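Local coordinates for galactan 1,3-beta-galactosidase (Phanerochaete chrysosporium, PDB 7BYS), which probably releases galactose from the chain ends of beta-1,3-galactan, combining a family 43 glycoside hydrolase domain with a calcium-containing carbohydrate-binding module, at residues A[201-215]-A[229-243]. Residues are numbered along the deposited sequence; the frame is centred on the assembly and turned at random.
Sequences IASHTSGWAPNPNKW and QDIAPSATRTWYSQN
Ser203 OG is gripped twice: Gln242 NE2 donates to it over 3.0 Å, in its own amide plane and almost straight (174°), while the hydroxyl donates to His204 O. This pair illustrates how neighbouring blades of the GH43 five-bladed beta-propeller are joined, since Ser203 lies on a strand of one blade and Gln242 begins the first strand of the next. Gln242 is a galactose-binding residue; its OE1 is held by Trp260 NE1, and Ser203 helps fix the other end of the amide.

Along the same seam, Asn213, with CG anti to its carbonyl carbon (chi1 -78°), directs OD1 to Asn243 N at 2.9 Å, and ND2 donates to a water that also binds Asn211 N and Ser241 O. A leucine in its place would probably leave Asn243 N without this acceptor and deprive the water of one donor. Thr238 OG1 donates to Asn211 O at 2.8 Å, tying the loop to the turn at 237-240.

Pro210 CG sits in the corner between two flat groups, 3.5 Å above the centre of the Arg237 guanidinium and 3.4 Å above the Tyr240 ring toward its rim, the latter a CH-pi contact; Asp385 holds both polar ends. Across the 214-218/229-230 hairpin, Lys214 and Asp230 run side by side, and Lys214 NZ meets Asp230 OD1 at 2.7 Å from above the carboxylate plane.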
# COMPACT_ATOMS: atom_id res chain seq x y z
N ILE A 201 3.79 -8.90 9.60
CA ILE A 201 4.30 -8.43 8.32
C ILE A 201 5.06 -7.14 8.58
O ILE A 201 4.58 -6.29 9.33
CB ILE A 201 3.15 -8.14 7.35
CG1 ILE A 201 2.15 -9.30 7.31
CG2 ILE A 201 3.70 -7.81 5.96
CD1 ILE A 201 2.74 -10.58 6.82
N ALA A 202 6.23 -6.98 7.96
CA ALA A 202 7.04 -5.79 8.20
C ALA A 202 7.99 -5.58 7.03
O ALA A 202 8.31 -6.51 6.29
CB ALA A 202 7.82 -5.93 9.51
N SER A 203 8.44 -4.35 6.89
CA SER A 203 9.51 -4.02 5.96
C SER A 203 10.84 -3.95 6.70
O SER A 203 10.91 -3.95 7.93
CB SER A 203 9.20 -2.70 5.24
OG SER A 203 9.50 -1.58 6.06
N HIS A 204 11.92 -3.88 5.93
CA HIS A 204 13.18 -3.43 6.49
C HIS A 204 13.28 -1.91 6.37
O HIS A 204 12.34 -1.23 5.96
CB HIS A 204 14.35 -4.20 5.88
CG HIS A 204 14.56 -5.53 6.52
ND1 HIS A 204 15.01 -5.66 7.82
CD2 HIS A 204 14.33 -6.79 6.07
CE1 HIS A 204 15.07 -6.94 8.13
NE2 HIS A 204 14.66 -7.65 7.09
N THR A 205 14.43 -1.37 6.78
CA THR A 205 14.64 0.09 6.82
C THR A 205 15.44 0.49 5.59
O THR A 205 16.66 0.32 5.55
CB THR A 205 15.36 0.51 8.10
OG1 THR A 205 16.56 -0.25 8.25
CG2 THR A 205 14.48 0.27 9.30
N SER A 206 14.75 1.03 4.59
CA SER A 206 15.42 1.57 3.41
C SER A 206 14.88 2.95 3.06
O SER A 206 14.84 3.34 1.89
CB SER A 206 15.33 0.61 2.23
OG SER A 206 13.99 0.39 1.84
N GLY A 207 14.47 3.71 4.08
CA GLY A 207 13.91 5.03 3.85
C GLY A 207 12.65 4.96 3.02
O GLY A 207 11.78 4.10 3.22
N TRP A 208 12.56 5.87 2.05
CA TRP A 208 11.41 5.95 1.16
C TRP A 208 11.38 4.81 0.15
O TRP A 208 10.30 4.48 -0.36
CB TRP A 208 11.46 7.26 0.37
CG TRP A 208 10.96 8.49 1.08
CD1 TRP A 208 11.65 9.65 1.28
CD2 TRP A 208 9.67 8.69 1.65
NE1 TRP A 208 10.87 10.55 1.95
CE2 TRP A 208 9.65 9.99 2.19
CE3 TRP A 208 8.52 7.89 1.77
CZ2 TRP A 208 8.53 10.51 2.84
CZ3 TRP A 208 7.42 8.41 2.41
CH2 TRP A 208 7.43 9.71 2.94
N ALA A 209 12.53 4.21 -0.17
CA ALA A 209 12.57 3.22 -1.23
C ALA A 209 11.90 1.94 -0.75
O ALA A 209 12.02 1.57 0.42
CB ALA A 209 14.01 2.92 -1.62
N PRO A 210 11.17 1.24 -1.63
CA PRO A 210 10.57 -0.03 -1.23
C PRO A 210 11.65 -1.09 -1.05
O PRO A 210 12.74 -0.99 -1.61
CB PRO A 210 9.68 -0.38 -2.43
CG PRO A 210 10.42 0.22 -3.59
CD PRO A 210 10.96 1.53 -3.06
N ASN A 211 11.33 -2.10 -0.24
CA ASN A 211 12.23 -3.23 -0.07
C ASN A 211 11.39 -4.50 0.07
O ASN A 211 10.16 -4.41 0.21
CB ASN A 211 13.19 -3.03 1.12
CG ASN A 211 12.46 -2.85 2.44
OD1 ASN A 211 11.86 -3.79 2.96
ND2 ASN A 211 12.50 -1.63 2.97
N PRO A 212 11.99 -5.70 0.00
CA PRO A 212 11.20 -6.93 0.15
C PRO A 212 10.64 -7.06 1.56
O PRO A 212 11.39 -7.24 2.52
CB PRO A 212 12.22 -8.04 -0.16
CG PRO A 212 13.27 -7.37 -0.98
CD PRO A 212 13.38 -5.99 -0.41
N ASN A 213 9.32 -6.98 1.68
CA ASN A 213 8.67 -7.10 2.97
C ASN A 213 8.60 -8.57 3.39
O ASN A 213 8.62 -9.48 2.55
CB ASN A 213 7.27 -6.48 2.94
CG ASN A 213 7.27 -4.95 3.03
OD1 ASN A 213 6.29 -4.35 3.47
ND2 ASN A 213 8.35 -4.31 2.58
N LYS A 214 8.52 -8.79 4.70
CA LYS A 214 8.72 -10.11 5.28
C LYS A 214 7.55 -10.48 6.19
O LYS A 214 6.86 -9.62 6.74
CB LYS A 214 10.00 -10.18 6.13
CG LYS A 214 11.25 -9.67 5.45
CD LYS A 214 11.71 -10.60 4.34
CE LYS A 214 13.00 -10.09 3.72
NZ LYS A 214 13.43 -10.96 2.58
N TRP A 215 7.36 -11.80 6.37
CA TRP A 215 6.41 -12.34 7.33
C TRP A 215 7.13 -13.19 8.37
O TRP A 215 8.18 -13.80 8.08
CB TRP A 215 5.27 -13.13 6.65
CG TRP A 215 5.66 -14.46 6.08
CD1 TRP A 215 6.09 -14.72 4.81
CD2 TRP A 215 5.60 -15.72 6.76
NE1 TRP A 215 6.32 -16.07 4.67
CE2 TRP A 215 6.04 -16.70 5.85
CE3 TRP A 215 5.25 -16.10 8.06
CZ2 TRP A 215 6.11 -18.05 6.19
CZ3 TRP A 215 5.33 -17.44 8.40
CH2 TRP A 215 5.75 -18.40 7.47
N GLN A 229 10.65 -14.43 6.25
CA GLN A 229 10.53 -14.96 4.89
C GLN A 229 9.79 -13.93 4.03
O GLN A 229 9.02 -13.10 4.53
CB GLN A 229 9.77 -16.29 4.87
CG GLN A 229 10.40 -17.42 5.72
CD GLN A 229 11.74 -17.94 5.19
OE1 GLN A 229 12.19 -17.60 4.09
NE2 GLN A 229 12.38 -18.79 5.97
N ASP A 230 10.03 -13.99 2.73
CA ASP A 230 9.44 -13.03 1.80
C ASP A 230 7.94 -13.27 1.62
O ASP A 230 7.48 -14.42 1.57
CB ASP A 230 10.13 -13.15 0.44
CG ASP A 230 11.48 -12.47 0.41
OD1 ASP A 230 11.54 -11.25 0.65
OD2 ASP A 230 12.49 -13.17 0.16
N ILE A 231 7.19 -12.17 1.47
CA ILE A 231 5.79 -12.26 1.06
C ILE A 231 5.60 -12.09 -0.44
O ILE A 231 4.48 -12.31 -0.94
CB ILE A 231 4.87 -11.27 1.82
CG1 ILE A 231 5.24 -9.80 1.54
CG2 ILE A 231 4.86 -11.58 3.31
CD1 ILE A 231 4.23 -8.79 2.13
N ALA A 232 6.64 -11.71 -1.18
CA ALA A 232 6.55 -11.42 -2.60
C ALA A 232 7.91 -11.69 -3.22
O ALA A 232 8.91 -11.83 -2.50
CB ALA A 232 6.12 -9.97 -2.84
N PRO A 233 8.00 -11.79 -4.55
CA PRO A 233 9.32 -11.99 -5.18
C PRO A 233 10.26 -10.85 -4.81
O PRO A 233 9.91 -9.68 -4.93
CB PRO A 233 8.99 -11.97 -6.69
CG PRO A 233 7.55 -12.34 -6.76
CD PRO A 233 6.91 -11.73 -5.55
N SER A 234 11.45 -11.20 -4.31
CA SER A 234 12.31 -10.19 -3.71
C SER A 234 12.67 -9.08 -4.69
O SER A 234 12.73 -7.91 -4.30
CB SER A 234 13.56 -10.81 -3.08
OG SER A 234 14.17 -11.75 -3.93
N ALA A 235 12.91 -9.42 -5.96
CA ALA A 235 13.34 -8.40 -6.91
C ALA A 235 12.30 -7.30 -7.08
O ALA A 235 12.65 -6.16 -7.42
CB ALA A 235 13.70 -9.04 -8.26
N THR A 236 11.02 -7.61 -6.85
CA THR A 236 9.98 -6.62 -7.06
C THR A 236 9.84 -5.62 -5.92
O THR A 236 9.08 -4.67 -6.06
CB THR A 236 8.60 -7.26 -7.28
OG1 THR A 236 8.11 -7.81 -6.06
CG2 THR A 236 8.63 -8.34 -8.36
N ARG A 237 10.53 -5.84 -4.80
CA ARG A 237 10.44 -4.94 -3.65
C ARG A 237 8.99 -4.78 -3.20
O ARG A 237 8.44 -3.68 -3.12
CB ARG A 237 11.11 -3.60 -3.94
CG ARG A 237 12.51 -3.75 -4.55
CD ARG A 237 13.13 -2.41 -4.93
NE ARG A 237 12.35 -1.76 -5.97
CZ ARG A 237 12.49 -0.48 -6.32
NH1 ARG A 237 13.38 0.30 -5.71
NH2 ARG A 237 11.70 0.03 -7.27
N THR A 238 8.37 -5.93 -2.92
CA THR A 238 6.95 -6.00 -2.54
C THR A 238 6.07 -5.40 -3.62
O THR A 238 5.11 -4.68 -3.34
CB THR A 238 6.67 -5.41 -1.16
OG1 THR A 238 7.76 -5.69 -0.28
CG2 THR A 238 5.43 -6.07 -0.55
N TRP A 239 6.38 -5.71 -4.88
CA TRP A 239 5.65 -5.13 -6.00
C TRP A 239 5.61 -3.61 -5.89
O TRP A 239 4.59 -2.96 -6.13
CB TRP A 239 4.24 -5.73 -6.13
CG TRP A 239 4.28 -7.21 -6.45
CD1 TRP A 239 4.00 -8.24 -5.60
CD2 TRP A 239 4.67 -7.80 -7.69
NE1 TRP A 239 4.17 -9.43 -6.25
CE2 TRP A 239 4.56 -9.20 -7.54
CE3 TRP A 239 5.05 -7.29 -8.94
CZ2 TRP A 239 4.86 -10.10 -8.57
CZ3 TRP A 239 5.33 -8.18 -9.97
CH2 TRP A 239 5.23 -9.57 -9.78
N TYR A 240 6.76 -3.04 -5.51
CA TYR A 240 6.93 -1.61 -5.23
C TYR A 240 5.88 -1.09 -4.23
O TYR A 240 4.94 -0.36 -4.57
CB TYR A 240 6.96 -0.79 -6.52
CG TYR A 240 7.63 0.56 -6.38
CD1 TYR A 240 7.55 1.32 -5.21
CD2 TYR A 240 8.36 1.08 -7.44
CE1 TYR A 240 8.19 2.57 -5.12
CE2 TYR A 240 8.99 2.29 -7.36
CZ TYR A 240 8.90 3.03 -6.21
OH TYR A 240 9.56 4.23 -6.18
N SER A 241 6.07 -1.48 -2.97
CA SER A 241 5.17 -1.03 -1.92
C SER A 241 5.83 -1.26 -0.57
O SER A 241 6.90 -1.86 -0.46
CB SER A 241 3.80 -1.71 -2.02
OG SER A 241 3.87 -3.04 -1.53
N GLN A 242 5.16 -0.77 0.47
CA GLN A 242 5.58 -0.94 1.85
C GLN A 242 4.33 -1.20 2.68
O GLN A 242 3.33 -0.49 2.53
CB GLN A 242 6.28 0.31 2.38
CG GLN A 242 6.84 0.11 3.78
CD GLN A 242 7.51 1.35 4.33
OE1 GLN A 242 7.14 2.47 3.99
NE2 GLN A 242 8.52 1.16 5.17
N ASN A 243 4.41 -2.20 3.56
CA ASN A 243 3.26 -2.59 4.37
C ASN A 243 2.67 -1.40 5.12
O ASN A 243 3.39 -0.52 5.59
CB ASN A 243 3.73 -3.63 5.40
CG ASN A 243 2.57 -4.32 6.07
OD1 ASN A 243 1.65 -4.80 5.41
ND2 ASN A 243 2.61 -4.40 7.39
O HOH W 1 8.97 4.63 3.97
O HOH W 2 8.94 -1.65 1.48
O HOH W 3 9.14 -9.90 -0.10